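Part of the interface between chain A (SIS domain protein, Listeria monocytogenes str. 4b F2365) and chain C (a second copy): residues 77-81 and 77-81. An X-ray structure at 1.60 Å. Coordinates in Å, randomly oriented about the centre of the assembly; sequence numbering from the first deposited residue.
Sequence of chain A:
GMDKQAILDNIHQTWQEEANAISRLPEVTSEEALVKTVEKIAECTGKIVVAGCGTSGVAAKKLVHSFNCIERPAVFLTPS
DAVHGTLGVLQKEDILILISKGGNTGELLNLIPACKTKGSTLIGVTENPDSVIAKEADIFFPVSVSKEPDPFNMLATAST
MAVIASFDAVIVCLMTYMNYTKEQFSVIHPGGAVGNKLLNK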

# COMPACT_ATOMS: atom_id res chain seq x y z
N LEU A 77 0.29 -2.76 -9.45
CA LEU A 77 -0.95 -2.18 -9.98
C LEU A 77 -2.14 -2.78 -9.22
O LEU A 77 -2.48 -3.94 -9.43
CB LEU A 77 -1.04 -2.45 -11.48
CG LEU A 77 -2.28 -1.96 -12.24
CD1 LEU A 77 -2.45 -0.43 -12.10
CD2 LEU A 77 -2.20 -2.33 -13.67
N THR A 78 -2.76 -1.98 -8.33
CA THR A 78 -3.91 -2.41 -7.51
C THR A 78 -5.15 -2.49 -8.42
O THR A 78 -5.54 -1.47 -8.97
CB THR A 78 -4.17 -1.41 -6.32
OG1 THR A 78 -2.96 -1.25 -5.56
CG2 THR A 78 -5.28 -1.89 -5.42
N PRO A 79 -5.73 -3.71 -8.62
CA PRO A 79 -6.87 -3.81 -9.56
C PRO A 79 -8.09 -2.88 -9.27
O PRO A 79 -8.73 -2.40 -10.22
CB PRO A 79 -7.23 -5.31 -9.51
CG PRO A 79 -5.96 -5.97 -9.13
CD PRO A 79 -5.30 -5.05 -8.17
N SER A 80 -8.40 -2.63 -8.00
CA SER A 80 -9.52 -1.73 -7.63
C SER A 80 -9.21 -0.23 -7.86
O SER A 80 -10.14 0.62 -7.79
CB SER A 80 -10.02 -2.02 -6.20
OG SER A 80 -9.01 -1.93 -5.24
N ASP A 81 -7.94 0.12 -8.10
CA ASP A 81 -7.52 1.48 -8.51
C ASP A 81 -7.29 1.54 -10.02
O ASP A 81 -7.56 2.57 -10.63
CB ASP A 81 -6.26 1.95 -7.77
CG ASP A 81 -6.47 2.02 -6.28
OD1 ASP A 81 -7.60 2.35 -5.87
OD2 ASP A 81 -5.52 1.70 -5.52
N LEU C 77 -9.14 -0.93 3.73
CA LEU C 77 -9.58 -2.21 3.14
C LEU C 77 -9.53 -2.07 1.63
O LEU C 77 -10.32 -1.33 1.04
CB LEU C 77 -10.99 -2.61 3.59
CG LEU C 77 -11.68 -3.85 3.06
CD1 LEU C 77 -10.87 -5.10 3.36
CD2 LEU C 77 -13.06 -3.95 3.72
N THR C 78 -8.59 -2.76 0.99
CA THR C 78 -8.40 -2.72 -0.47
C THR C 78 -9.48 -3.57 -1.12
O THR C 78 -9.48 -4.80 -0.93
CB THR C 78 -7.01 -3.24 -0.90
OG1 THR C 78 -6.01 -2.47 -0.24
CG2 THR C 78 -6.81 -3.09 -2.41
N PRO C 79 -10.41 -2.95 -1.89
CA PRO C 79 -11.50 -3.75 -2.46
C PRO C 79 -11.08 -5.00 -3.28
O PRO C 79 -11.74 -6.02 -3.19
CB PRO C 79 -12.29 -2.73 -3.28
CG PRO C 79 -12.03 -1.47 -2.59
CD PRO C 79 -10.61 -1.51 -2.19
N SER C 80 -9.98 -4.91 -4.05
CA SER C 80 -9.47 -6.06 -4.83
C SER C 80 -8.87 -7.19 -3.96
O SER C 80 -8.66 -8.32 -4.47
CB SER C 80 -8.48 -5.62 -5.92
OG SER C 80 -7.48 -4.80 -5.40
N ASP C 81 -8.58 -6.90 -2.68
CA ASP C 81 -8.17 -7.93 -1.71
C ASP C 81 -9.33 -8.38 -0.81
O ASP C 81 -9.40 -9.57 -0.45
CB ASP C 81 -7.02 -7.43 -0.84
CG ASP C 81 -5.80 -7.08 -1.65
OD1 ASP C 81 -5.53 -7.78 -2.68
OD2 ASP C 81 -5.11 -6.12 -1.26

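Residues 77-81 of chain A meet the same five residues of chain C, two copies of one protein, at the point where a loop gives way to a helix. Leu A77 and Thr A78, like Leu C77 and Thr C78, lead in; the threonines take the N-cap position, and the helices begin at Pro A79 and Pro C79 and run on beyond the stretches. The backbones come nearest at Ser A80 and Ser C80, whose CA atoms lie 5.2 Å apart. The first turn is closed within each chain by a backbone hydrogen bond, from Asp A81 N to Thr A78 O at 3.0 Å and from Asp C81 N to Thr C78 O at 2.9 Å. Neither threonine side chain makes a capping bond. Proline suits the first position of a helix, where its lack of an amide hydrogen costs no helical bond and its ring holds phi near -55°.

The contact is small, 192 Å² summed over both sides, and the serines contribute the most. Both point their CA-to-CB bonds toward the other stretch and adopt the p rotamer, which brings Ser A80 OG to 3.3 Å from Ser C80 OG. The geometry does not settle whether these hydroxyls share a hydrogen bond. Each hydroxyl also rests against the ring of the opposing proline: Ser A80 OG is 3.5 Å from Pro C79 CD, and Ser C80 OG is 3.5 Å from Pro A79 CD. The matched distances reflect a near-twofold relation between the stretches. These are van der Waals contacts between a hydroxyl oxygen and a ring carbon. Both prolines have the C-gamma exo pucker.

Beside the serines, the threonines meet through their methyl groups. Thr A78 CG2 lies 3.6 Å from Thr C78 CG2, a small apolar contact reached although both CA-to-CB bonds run sideways; the m rotamers are the same in the two chains. The methyls also touch the serine hydroxyls, with Thr A78 CG2 3.6 Å from Ser C80 OG and Ser A80 OG 3.8 Å from Thr C78 CG2. Methyls, proline ring carbons and the two serine hydroxyls thus form one compact, closely packed patch.

Leu A77 and Leu C77 are buried but out of reach of the opposite stretch. Asp A81 and Asp C81 also make no contact across it; the OD1 atom of each is hydrogen-bonded elsewhere in the structure.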